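PDB 4ZM4: aminotransferase from Streptomyces pactum, which belongs to the class-III aminotransferases, a family of pyridoxal-5'-phosphate-dependent enzymes, and is modelled with that cofactor bound. Local coordinates for residues B[194-199]-B[231-236]; B[351-356]-B[441-446]; B[95-100]-B[313-318]. The protein carries 1 engineered substitution. All coordinates share one frame; numbering follows the deposited sequence.

Contact 1 of 3, residues B[194-199]-B[231-236]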
ATOM      1  N   GLY B 194      18.455  -9.484  19.919  1.00 17.97           N
ATOM      2  CA  GLY B 194      17.692 -10.709  20.003  1.00 18.74           C
ATOM      3  C   GLY B 194      16.419 -10.507  20.826  1.00 20.06           C
ATOM      4  O   GLY B 194      16.425  -9.800  21.843  1.00 23.01           O
ATOM      5  N   TRP B 195      15.353 -11.159  20.388  1.00 19.38           N
ATOM      6  CA  TRP B 195      14.066 -11.159  21.054  1.00 19.54           C
ATOM      7  C   TRP B 195      14.219 -11.787  22.437  1.00 20.56           C
ATOM      8  O   TRP B 195      15.001 -12.709  22.588  1.00 24.15           O
ATOM      9  CB  TRP B 195      13.108 -11.985  20.218  1.00 18.73           C
ATOM     10  CG  TRP B 195      11.642 -12.058  20.656  1.00 20.60           C
ATOM     11  CD1 TRP B 195      10.853 -13.157  20.616  1.00 19.67           C
ATOM     12  CD2 TRP B 195      10.792 -10.986  21.110  1.00 19.18           C
ATOM     13  NE1 TRP B 195       9.591 -12.850  21.010  1.00 18.11           N
ATOM     14  CE2 TRP B 195       9.526 -11.531  21.326  1.00 17.84           C
ATOM     15  CE3 TRP B 195      10.996  -9.633  21.358  1.00 19.69           C
ATOM     16  CZ2 TRP B 195       8.462 -10.790  21.766  1.00 19.34           C
ATOM     17  CZ3 TRP B 195       9.934  -8.889  21.822  1.00 19.99           C
ATOM     18  CH2 TRP B 195       8.685  -9.473  22.040  1.00 19.67           C
ATOM     19  N   ASN B 196      13.521 -11.242  23.427  1.00 20.37           N
ATOM     20  CA  ASN B 196      13.506 -11.742  24.786  1.00 22.22           C
ATOM     21  C   ASN B 196      14.878 -11.842  25.436  1.00 24.50           C
ATOM     22  O   ASN B 196      15.164 -12.789  26.158  1.00 27.46           O
ATOM     23  CB  ASN B 196      12.780 -13.082  24.838  1.00 22.35           C
ATOM     24  CG  ASN B 196      11.274 -12.940  24.617  1.00 22.48           C
ATOM     25  OD1 ASN B 196      10.656 -12.002  25.109  1.00 22.60           O
ATOM     26  ND2 ASN B 196      10.687 -13.869  23.894  1.00 22.56           N
ATOM     27  N   ASP B 197      15.744 -10.860  25.176  1.00 26.85           N
ATOM     28  CA  ASP B 197      17.096 -10.788  25.803  1.00 25.52           C
ATOM     29  C   ASP B 197      17.191  -9.525  26.652  1.00 23.43           C
ATOM     30  O   ASP B 197      17.700  -8.513  26.183  1.00 23.65           O
ATOM     31  CB  ASP B 197      18.180 -10.785  24.721  1.00 25.66           C
ATOM     32  CG  ASP B 197      19.575 -10.900  25.300  1.00 27.18           C
ATOM     33  OD1 ASP B 197      19.757 -10.683  26.516  1.00 28.79           O
ATOM     34  OD2 ASP B 197      20.499 -11.230  24.544  1.00 28.85           O
ATOM     35  N   PRO B 198      16.687  -9.565  27.910  1.00 23.81           N
ATOM     36  CA  PRO B 198      16.647  -8.345  28.748  1.00 22.93           C
ATOM     37  C   PRO B 198      18.010  -7.709  29.069  1.00 21.62           C
ATOM     38  O   PRO B 198      18.126  -6.491  29.108  1.00 22.26           O
ATOM     39  CB  PRO B 198      15.919  -8.791  30.018  1.00 24.08           C
ATOM     40  CG  PRO B 198      15.847 -10.266  29.977  1.00 24.21           C
ATOM     41  CD  PRO B 198      16.123 -10.743  28.595  1.00 24.04           C
ATOM     42  N   ASP B 199      19.024  -8.527  29.297  1.00 22.77           N
ATOM     43  CA  ASP B 199      20.388  -8.023  29.544  1.00 24.02           C
ATOM     44  C   ASP B 199      20.853  -7.132  28.379  1.00 22.07           C
ATOM     45  O   ASP B 199      21.269  -6.020  28.583  1.00 20.57           O
ATOM     46  CB  ASP B 199      21.381  -9.188  29.701  1.00 24.97           C
ATOM     47  CG  ASP B 199      21.181  -9.985  30.994  1.00 28.96           C
ATOM     48  OD1 ASP B 199      20.598  -9.451  31.973  1.00 27.59           O
ATOM     49  OD2 ASP B 199      21.643 -11.173  31.024  1.00 31.30           O
ATOM     50  N   PRO B 231       7.924 -13.546  30.248  1.00 25.57           N
ATOM     51  CA  PRO B 231       7.376 -12.817  31.407  1.00 25.25           C
ATOM     52  C   PRO B 231       8.193 -11.568  31.734  1.00 23.94           C
ATOM     53  O   PRO B 231       9.412 -11.654  31.901  1.00 24.76           O
ATOM     54  CB  PRO B 231       7.480 -13.835  32.551  1.00 27.13           C
ATOM     55  CG  PRO B 231       7.444 -15.180  31.880  1.00 27.57           C
ATOM     56  CD  PRO B 231       8.126 -14.984  30.539  1.00 28.23           C
ATOM     57  N   GLY B 232       7.523 -10.419  31.767  1.00 23.45           N
ATOM     58  CA  GLY B 232       8.150  -9.132  32.096  1.00 22.57           C
ATOM     59  C   GLY B 232       8.876  -8.377  30.978  1.00 23.13           C
ATOM     60  O   GLY B 232       9.355  -7.255  31.210  1.00 19.53           O
ATOM     61  N   PHE B 233       8.998  -8.975  29.784  1.00 20.36           N
ATOM     62  CA  PHE B 233       9.796  -8.354  28.746  1.00 19.87           C
ATOM     63  C   PHE B 233       9.147  -7.105  28.177  1.00 18.24           C
ATOM     64  O   PHE B 233       9.801  -6.067  28.049  1.00 18.05           O
ATOM     65  CB  PHE B 233      10.140  -9.329  27.642  1.00 21.35           C
ATOM     66  CG  PHE B 233      11.222  -8.841  26.747  1.00 21.87           C
ATOM     67  CD1 PHE B 233      12.529  -8.793  27.197  1.00 22.16           C
ATOM     68  CD2 PHE B 233      10.940  -8.408  25.452  1.00 21.62           C
ATOM     69  CE1 PHE B 233      13.557  -8.375  26.350  1.00 20.66           C
ATOM     70  CE2 PHE B 233      11.949  -7.960  24.623  1.00 20.35           C
ATOM     71  CZ  PHE B 233      13.256  -7.948  25.065  1.00 20.76           C
ATOM     72  N   LEU B 234       7.872  -7.174  27.832  1.00 18.42           N
ATOM     73  CA  LEU B 234       7.168  -5.981  27.357  1.00 18.77           C
ATOM     74  C   LEU B 234       7.136  -4.899  28.427  1.00 19.65           C
ATOM     75  O   LEU B 234       7.235  -3.706  28.118  1.00 20.84           O
ATOM     76  CB  LEU B 234       5.750  -6.309  26.898  1.00 19.26           C
ATOM     77  CG  LEU B 234       5.665  -7.261  25.708  1.00 19.46           C
ATOM     78  CD1 LEU B 234       4.198  -7.520  25.376  1.00 19.52           C
ATOM     79  CD2 LEU B 234       6.409  -6.700  24.494  1.00 19.96           C
ATOM     80  N   GLN B 235       6.982  -5.295  29.685  1.00 19.48           N
ATOM     81  CA  GLN B 235       6.939  -4.339  30.781  1.00 20.90           C
ATOM     82  C   GLN B 235       8.280  -3.603  30.798  1.00 21.18           C
ATOM     83  O   GLN B 235       8.329  -2.376  30.959  1.00 22.47           O
ATOM     84  CB  GLN B 235       6.668  -5.049  32.121  1.00 21.90           C
ATOM     85  CG  GLN B 235       5.251  -5.621  32.248  1.00 24.23           C
ATOM     86  CD  GLN B 235       4.968  -6.870  31.400  1.00 24.90           C
ATOM     87  OE1 GLN B 235       5.872  -7.456  30.762  1.00 27.30           O
ATOM     88  NE2 GLN B 235       3.724  -7.317  31.437  1.00 23.74           N
ATOM     89  N   LEU B 236       9.353  -4.373  30.651  1.00 20.38           N
ATOM     90  CA  LEU B 236      10.697  -3.843  30.671  1.00 21.58           C
ATOM     91  C   LEU B 236      10.898  -2.858  29.539  1.00 23.55           C
ATOM     92  O   LEU B 236      11.526  -1.809  29.737  1.00 24.66           O
ATOM     93  CB  LEU B 236      11.731  -4.973  30.584  1.00 21.16           C
ATOM     94  CG  LEU B 236      13.205  -4.540  30.561  1.00 21.37           C
ATOM     95  CD1 LEU B 236      13.592  -3.773  31.815  1.00 19.78           C
ATOM     96  CD2 LEU B 236      14.114  -5.756  30.389  1.00 22.08           C
TER
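Two helix starts meet here beside the seven-stranded sheet of this class-III aminotransferase fold. Residues 194-197 make a type II beta turn between the outermost strand 190-193 and helix 198-208. Against them packs the first turn of helix 233-244, with F233 in the middle. The F233 CG is anti to the backbone N (chi1 -166°), which sends the ring into the turn. Its CB lies 3.7 Å from N196 OD1, and CG and CD2 touch the same oxygen. N196 CA sits over the ring centre, 3.8 Å from the centroid, as a CH-pi contact. CE1 comes within 3.5 Å of D197 N, and CE2 within 3.6 Å of W195 CZ3. At the tip, CZ rests near N196 N. The edge of F233 faces the six-membered ring of W195 in an offset edge-to-face pair, with planes at 86°. The polar ends are held elsewhere: W195 NE1 bonds to I227 O, and N196 OD1 accepts from A230 N. N196 ND2 bonds to the carbonyls of P228 and R385. D197 is the N-cap of helix 198-208, and its OD1 takes A200 N. One turn further along, L236 CD2 packs against P198 CB at 3.6 Å.

Contact 2 of 3, residues B[351-356]-B[441-446]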
ATOM      1  N   GLU B 351      -1.583 -34.800  19.497  1.00 30.66           N
ATOM      2  CA  GLU B 351      -1.888 -36.223  19.530  1.00 33.55           C
ATOM      3  C   GLU B 351      -1.376 -36.876  18.241  1.00 30.96           C
ATOM      4  O   GLU B 351      -0.725 -37.916  18.280  1.00 31.35           O
ATOM      5  CB  GLU B 351      -3.396 -36.446  19.716  1.00 35.25           C
ATOM      6  CG  GLU B 351      -3.846 -37.888  19.882  1.00 41.60           C
ATOM      7  CD  GLU B 351      -5.372 -38.063  19.783  1.00 47.76           C
ATOM      8  OE1 GLU B 351      -6.121 -37.140  20.204  1.00 51.97           O
ATOM      9  OE2 GLU B 351      -5.832 -39.125  19.269  1.00 46.88           O
ATOM     10  N   VAL B 352      -1.675 -36.276  17.096  1.00 30.31           N
ATOM     11  CA  VAL B 352      -1.317 -36.897  15.816  1.00 29.67           C
ATOM     12  C   VAL B 352       0.196 -37.094  15.707  1.00 30.90           C
ATOM     13  O   VAL B 352       0.646 -38.123  15.241  1.00 31.16           O
ATOM     14  CB  VAL B 352      -1.880 -36.097  14.623  1.00 29.59           C
ATOM     15  CG1 VAL B 352      -1.283 -36.583  13.297  1.00 30.03           C
ATOM     16  CG2 VAL B 352      -3.396 -36.215  14.590  1.00 27.79           C
ATOM     17  N   PHE B 353       0.971 -36.106  16.133  1.00 34.15           N
ATOM     18  CA  PHE B 353       2.440 -36.227  16.113  1.00 36.41           C
ATOM     19  C   PHE B 353       2.949 -37.217  17.179  1.00 34.78           C
ATOM     20  O   PHE B 353       3.928 -37.929  16.946  1.00 34.33           O
ATOM     21  CB  PHE B 353       3.113 -34.846  16.268  1.00 36.34           C
ATOM     22  CG  PHE B 353       3.143 -34.038  14.997  1.00 37.92           C
ATOM     23  CD1 PHE B 353       2.027 -33.339  14.562  1.00 37.94           C
ATOM     24  CD2 PHE B 353       4.291 -33.958  14.242  1.00 39.62           C
ATOM     25  CE1 PHE B 353       2.054 -32.590  13.396  1.00 37.04           C
ATOM     26  CE2 PHE B 353       4.318 -33.211  13.083  1.00 39.71           C
ATOM     27  CZ  PHE B 353       3.195 -32.529  12.656  1.00 36.94           C
ATOM     28  N   ALA B 354       2.321 -37.216  18.353  1.00 30.71           N
ATOM     29  CA  ALA B 354       2.703 -38.123  19.439  1.00 31.35           C
ATOM     30  C   ALA B 354       2.481 -39.565  19.013  1.00 32.32           C
ATOM     31  O   ALA B 354       3.368 -40.400  19.155  1.00 34.54           O
ATOM     32  CB  ALA B 354       1.932 -37.809  20.730  1.00 27.99           C
ATOM     33  N   THR B 355       1.292 -39.851  18.506  1.00 35.10           N
ATOM     34  CA  THR B 355       0.946 -41.193  18.035  1.00 38.02           C
ATOM     35  C   THR B 355       1.927 -41.706  16.980  1.00 38.77           C
ATOM     36  O   THR B 355       2.253 -42.889  16.940  1.00 41.01           O
ATOM     37  CB  THR B 355      -0.494 -41.207  17.482  1.00 36.57           C
ATOM     38  OG1 THR B 355      -1.402 -40.795  18.513  1.00 38.03           O
ATOM     39  CG2 THR B 355      -0.891 -42.590  17.005  1.00 35.27           C
ATOM     40  N   GLU B 356       2.380 -40.812  16.116  1.00 45.57           N
ATOM     41  CA  GLU B 356       3.385 -41.140  15.097  1.00 46.35           C
ATOM     42  C   GLU B 356       4.810 -41.096  15.628  1.00 47.40           C
ATOM     43  O   GLU B 356       5.740 -41.429  14.905  1.00 59.01           O
ATOM     44  CB  GLU B 356       3.247 -40.184  13.902  1.00 47.50           C
ATOM     45  CG  GLU B 356       1.890 -40.332  13.212  1.00 52.42           C
ATOM     46  CD  GLU B 356       1.599 -41.751  12.777  1.00 53.78           C
ATOM     47  OE1 GLU B 356       2.509 -42.386  12.187  1.00 56.69           O
ATOM     48  OE2 GLU B 356       0.470 -42.221  13.035  1.00 51.35           O
ATOM     49  N   ARG B 441      -2.036 -39.049   7.748  1.00 40.26           N
ATOM     50  CA  ARG B 441      -1.710 -39.679   6.473  1.00 41.68           C
ATOM     51  C   ARG B 441      -0.400 -39.133   5.886  1.00 42.83           C
ATOM     52  O   ARG B 441       0.426 -39.897   5.393  1.00 45.22           O
ATOM     53  CB  ARG B 441      -2.883 -39.520   5.490  1.00 42.35           C
ATOM     54  CG  ARG B 441      -3.760 -40.769   5.389  1.00 42.55           C
ATOM     55  CD  ARG B 441      -5.259 -40.526   5.240  1.00 40.42           C
ATOM     56  NE  ARG B 441      -5.569 -39.301   4.511  1.00 38.65           N
ATOM     57  CZ  ARG B 441      -6.563 -38.461   4.818  1.00 38.85           C
ATOM     58  NH1 ARG B 441      -7.377 -38.699   5.848  1.00 39.08           N
ATOM     59  NH2 ARG B 441      -6.745 -37.360   4.089  1.00 39.10           N
ATOM     60  N   SER B 442      -0.178 -37.827   6.005  1.00 41.40           N
ATOM     61  CA  SER B 442       1.032 -37.216   5.480  1.00 38.31           C
ATOM     62  C   SER B 442       2.277 -37.653   6.258  1.00 36.07           C
ATOM     63  O   SER B 442       3.350 -37.841   5.673  1.00 35.75           O
ATOM     64  CB  SER B 442       0.901 -35.686   5.488  1.00 40.65           C
ATOM     65  OG  SER B 442      -0.286 -35.290   4.816  1.00 40.37           O
ATOM     66  N   LEU B 443       2.161 -37.801   7.571  1.00 34.49           N
ATOM     67  CA  LEU B 443       3.328 -38.201   8.373  1.00 36.48           C
ATOM     68  C   LEU B 443       3.736 -39.626   8.036  1.00 39.63           C
ATOM     69  O   LEU B 443       4.911 -39.943   8.022  1.00 41.53           O
ATOM     70  CB  LEU B 443       3.070 -38.061   9.885  1.00 33.53           C
ATOM     71  CG  LEU B 443       3.006 -36.661  10.476  1.00 31.19           C
ATOM     72  CD1 LEU B 443       2.428 -36.719  11.882  1.00 30.44           C
ATOM     73  CD2 LEU B 443       4.362 -35.965  10.480  1.00 30.98           C
ATOM     74  N   VAL B 444       2.758 -40.482   7.771  1.00 46.36           N
ATOM     75  CA  VAL B 444       3.041 -41.884   7.457  1.00 47.52           C
ATOM     76  C   VAL B 444       3.841 -41.975   6.148  1.00 47.09           C
ATOM     77  O   VAL B 444       4.677 -42.869   6.000  1.00 52.01           O
ATOM     78  CB  VAL B 444       1.746 -42.744   7.463  1.00 49.16           C
ATOM     79  CG1 VAL B 444       2.030 -44.183   7.058  1.00 49.67           C
ATOM     80  CG2 VAL B 444       1.099 -42.731   8.847  1.00 48.71           C
ATOM     81  N   GLY B 445       3.633 -41.019   5.236  1.00 46.10           N
ATOM     82  CA  GLY B 445       4.407 -40.939   3.987  1.00 42.14           C
ATOM     83  C   GLY B 445       5.790 -40.291   4.106  1.00 40.18           C
ATOM     84  O   GLY B 445       6.526 -40.179   3.124  1.00 38.16           O
ATOM     85  N   LEU B 446       6.137 -39.835   5.302  1.00 38.25           N
ATOM     86  CA  LEU B 446       7.368 -39.072   5.517  1.00 36.91           C
ATOM     87  C   LEU B 446       8.570 -40.003   5.614  1.00 37.91           C
ATOM     88  O   LEU B 446       9.689 -39.569   5.414  1.00 36.00           O
ATOM     89  CB  LEU B 446       7.236 -38.216   6.785  1.00 34.38           C
ATOM     90  CG  LEU B 446       8.080 -36.949   6.952  1.00 34.72           C
ATOM     91  CD1 LEU B 446       7.808 -35.928   5.862  1.00 33.90           C
ATOM     92  CD2 LEU B 446       7.824 -36.316   8.304  1.00 32.85           C
TER
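Apolar packing dominates where the C-terminal end of helix 334-355 meets that of helix 429-444. L443 is the central side chain of the contact. Its CD1 touches V352 CG1 at 4.0 Å and E356 CG at 3.9 Å, while its CD2 meets F353 CE2 at 3.8 Å. A CH-pi contact also joins L443 to F353. L443 CD1 stands over the centre of the F353 ring, 4.0 Å from the centroid and only 7° off the normal. No hydrogen bond crosses the contact. In E356, chi1 (-63°) sets CG against L443, and the bend at chi2 (-55°) swings the carboxylate to V444. There OE1 meets V444 CG2 at 3.6 Å in plain van der Waals contact. V444 is exposed, and this edge of the contact faces outward. Within helix 334-355, E351 O receives two donors, T355 N and T355 OG1. The latter bond is 3.0 Å long, and OG1 comes from above the carbonyl plane. L402 touches both F353 and L443, and L373 also packs on F353. This is helix-end packing, between helix 396-408 and strand 368-373 of the three-stranded antiparallel sheet, near the C-terminus of this class-III aminotransferase fold.

Contact 3 of 3, residues B[95-100]-B[313-318]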
ATOM      1  N   LEU B  95     -11.565  12.993  -0.480  1.00 19.97           N
ATOM      2  CA  LEU B  95     -12.108  14.023   0.408  1.00 20.91           C
ATOM      3  C   LEU B  95     -12.503  13.380   1.723  1.00 21.55           C
ATOM      4  O   LEU B  95     -12.723  12.178   1.775  1.00 20.18           O
ATOM      5  CB  LEU B  95     -13.351  14.681  -0.250  1.00 20.18           C
ATOM      6  CG  LEU B  95     -13.043  15.472  -1.517  1.00 19.57           C
ATOM      7  CD1 LEU B  95     -14.238  15.671  -2.408  1.00 19.41           C
ATOM      8  CD2 LEU B  95     -12.442  16.820  -1.149  1.00 19.33           C
ATOM      9  N   PRO B  96     -12.597  14.172   2.791  1.00 22.50           N
ATOM     10  CA  PRO B  96     -13.152  13.649   4.047  1.00 23.18           C
ATOM     11  C   PRO B  96     -14.573  13.109   3.821  1.00 21.44           C
ATOM     12  O   PRO B  96     -15.266  13.594   2.964  1.00 20.91           O
ATOM     13  CB  PRO B  96     -13.174  14.877   4.977  1.00 23.58           C
ATOM     14  CG  PRO B  96     -12.294  15.901   4.330  1.00 23.38           C
ATOM     15  CD  PRO B  96     -12.289  15.602   2.858  1.00 24.18           C
ATOM     16  N   HIS B  97     -14.971  12.105   4.587  1.00 21.56           N
ATOM     17  CA  HIS B  97     -16.180  11.370   4.327  1.00 22.45           C
ATOM     18  C   HIS B  97     -16.773  11.057   5.667  1.00 23.13           C
ATOM     19  O   HIS B  97     -16.040  10.968   6.637  1.00 24.63           O
ATOM     20  CB  HIS B  97     -15.835  10.053   3.606  1.00 25.42           C
ATOM     21  CG  HIS B  97     -17.011   9.348   2.995  1.00 25.19           C
ATOM     22  ND1 HIS B  97     -17.901   8.598   3.732  1.00 28.12           N
ATOM     23  CD2 HIS B  97     -17.425   9.250   1.707  1.00 27.02           C
ATOM     24  CE1 HIS B  97     -18.821   8.074   2.936  1.00 26.41           C
ATOM     25  NE2 HIS B  97     -18.543   8.441   1.697  1.00 27.26           N
ATOM     26  N   GLU B  98     -18.093  10.886   5.733  1.00 24.50           N
ATOM     27  CA  GLU B  98     -18.767  10.515   6.995  1.00 26.11           C
ATOM     28  C   GLU B  98     -18.209   9.261   7.682  1.00 27.32           C
ATOM     29  O   GLU B  98     -18.275   9.148   8.904  1.00 30.71           O
ATOM     30  CB  GLU B  98     -20.260  10.319   6.781  1.00 27.29           C
ATOM     31  CG  GLU B  98     -20.982  11.610   6.559  1.00 29.65           C
ATOM     32  CD  GLU B  98     -22.480  11.471   6.648  1.00 31.40           C
ATOM     33  OE1 GLU B  98     -23.053  10.802   5.748  1.00 29.81           O
ATOM     34  OE2 GLU B  98     -23.066  12.083   7.593  1.00 32.39           O
ATOM     35  N   LEU B  99     -17.701   8.307   6.904  1.00 26.53           N
ATOM     36  CA  LEU B  99     -17.154   7.059   7.450  1.00 27.62           C
ATOM     37  C   LEU B  99     -15.899   7.301   8.310  1.00 26.87           C
ATOM     38  O   LEU B  99     -15.685   6.594   9.282  1.00 28.92           O
ATOM     39  CB  LEU B  99     -16.811   6.077   6.317  1.00 27.07           C
ATOM     40  CG  LEU B  99     -17.986   5.462   5.572  1.00 27.10           C
ATOM     41  CD1 LEU B  99     -17.533   4.839   4.269  1.00 29.03           C
ATOM     42  CD2 LEU B  99     -18.688   4.438   6.443  1.00 27.47           C
ATOM     43  N   ASP B 100     -15.093   8.286   7.931  1.00 24.85           N
ATOM     44  CA  ASP B 100     -13.786   8.523   8.558  1.00 23.49           C
ATOM     45  C   ASP B 100     -13.893   8.591  10.085  1.00 21.51           C
ATOM     46  O   ASP B 100     -13.159   7.904  10.777  1.00 17.86           O
ATOM     47  CB  ASP B 100     -13.126   9.808   8.017  1.00 24.55           C
ATOM     48  CG  ASP B 100     -12.934   9.791   6.497  1.00 24.96           C
ATOM     49  OD1 ASP B 100     -13.251   8.786   5.845  1.00 23.70           O
ATOM     50  OD2 ASP B 100     -12.517  10.818   5.923  1.00 28.22           O
ATOM     51  N   GLY B 313      -7.090   5.756   3.374  1.00 17.57           N
ATOM     52  CA  GLY B 313      -8.353   6.077   4.008  1.00 19.37           C
ATOM     53  C   GLY B 313      -9.497   6.207   3.000  1.00 19.81           C
ATOM     54  O   GLY B 313     -10.399   6.965   3.221  1.00 19.11           O
ATOM     55  N   ASN B 314      -9.426   5.508   1.872  1.00 19.04           N
ATOM     56  CA  ASN B 314     -10.498   5.608   0.896  1.00 17.84           C
ATOM     57  C   ASN B 314     -11.773   5.017   1.474  1.00 16.99           C
ATOM     58  O   ASN B 314     -11.749   4.276   2.458  1.00 15.33           O
ATOM     59  CB  ASN B 314     -10.105   4.926  -0.449  1.00 17.34           C
ATOM     60  CG  ASN B 314      -9.901   3.430  -0.318  1.00 18.64           C
ATOM     61  OD1 ASN B 314     -10.865   2.635  -0.385  1.00 19.08           O
ATOM     62  ND2 ASN B 314      -8.646   3.013  -0.167  1.00 18.79           N
ATOM     63  N   HIS B 315     -12.900   5.309   0.837  1.00 17.67           N
ATOM     64  CA  HIS B 315     -14.202   5.025   1.441  1.00 18.01           C
ATOM     65  C   HIS B 315     -14.515   3.533   1.494  1.00 17.81           C
ATOM     66  O   HIS B 315     -15.068   3.063   2.491  1.00 17.88           O
ATOM     67  CB  HIS B 315     -15.325   5.779   0.724  1.00 19.02           C
ATOM     68  CG  HIS B 315     -14.988   7.195   0.385  1.00 18.31           C
ATOM     69  ND1 HIS B 315     -14.278   8.005   1.229  1.00 18.93           N
ATOM     70  CD2 HIS B 315     -15.222   7.927  -0.734  1.00 19.25           C
ATOM     71  CE1 HIS B 315     -14.084   9.183   0.652  1.00 19.46           C
ATOM     72  NE2 HIS B 315     -14.642   9.162  -0.542  1.00 19.08           N
ATOM     73  N   ALA B 316     -14.142   2.792   0.456  1.00 17.81           N
ATOM     74  CA  ALA B 316     -14.254   1.329   0.500  1.00 18.33           C
ATOM     75  C   ALA B 316     -13.442   0.725   1.636  1.00 18.91           C
ATOM     76  O   ALA B 316     -13.979  -0.052   2.433  1.00 21.07           O
ATOM     77  CB  ALA B 316     -13.827   0.702  -0.812  1.00 18.63           C
ATOM     78  N   ALA B 317     -12.175   1.108   1.752  1.00 18.51           N
ATOM     79  CA  ALA B 317     -11.325   0.612   2.840  1.00 19.53           C
ATOM     80  C   ALA B 317     -11.912   0.904   4.225  1.00 19.04           C
ATOM     81  O   ALA B 317     -11.956   0.017   5.084  1.00 20.22           O
ATOM     82  CB  ALA B 317      -9.918   1.213   2.760  1.00 20.44           C
ATOM     83  N   LEU B 318     -12.368   2.125   4.444  1.00 17.87           N
ATOM     84  CA  LEU B 318     -12.958   2.483   5.741  1.00 18.52           C
ATOM     85  C   LEU B 318     -14.356   1.868   5.971  1.00 19.13           C
ATOM     86  O   LEU B 318     -14.706   1.524   7.102  1.00 19.05           O
ATOM     87  CB  LEU B 318     -12.959   4.001   5.945  1.00 18.12           C
ATOM     88  CG  LEU B 318     -11.555   4.611   5.893  1.00 17.60           C
ATOM     89  CD1 LEU B 318     -11.567   6.029   6.464  1.00 18.22           C
ATOM     90  CD2 LEU B 318     -10.518   3.766   6.635  1.00 16.74           C
TER
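The H97 and H315 rings meet obliquely, with planes 36° apart and centroids 4.1 Å apart. H97 CD2 stands 3.3 Å above the centre of the H315 ring, while H315 CB lies over the rim of one H97 face. H97 has its CG anti to the backbone N (chi1 -166°), and the ring is fixed from the side. Its ND1 accepts L99 N at 3.2 Å in the ring plane, with a nearly straight angle of 173°. H315 is held by its NE2, which bonds to T93 OG1, and L95 O lies in the ring plane at the CE1 edge, 3.5 Å from CE1. D100 turns back to the start of its helix, where OD2 accepts H97 N from above the carboxylate plane. D100 OD1 is buried with no polar partner and meets L318 CD1 at 3.3 Å. L99 CD1 lies 3.5 Å from H315 O. N314 caps the other helix through OD1, which accepts A317 N at 2.9 Å. The second subunit packs on this region, with R45 of that subunit forming a salt bridge to E98. H97 and D100 thus form a capping box at the start of helix 98-110, beside the N-capped helix 315-329 at the dimer interface.

Overall arrangement
The three contacts lie far apart and share no residues. Between centres, contacts 1 and 2 are about 36 Å apart, contacts 1 and 3 about 39 Å, and contacts 2 and 3 about 49 Å, on opposite sides of the chain's centre. Contact 3 joins segments 213 residues apart, and contact 1 falls wholly between them in sequence. Contact 2 comes last and ends at L446, the last modelled residue. Helices 315-329 and 334-355 follow each other and lead from contact 3 to contact 2. They are separate pieces of packing: contact 1 at the edge of the seven-stranded sheet, contact 2 in the C-terminal region by the three-stranded sheet, contact 3 at the dimer interface. Of the three, the second subunit touches contact 3 alone.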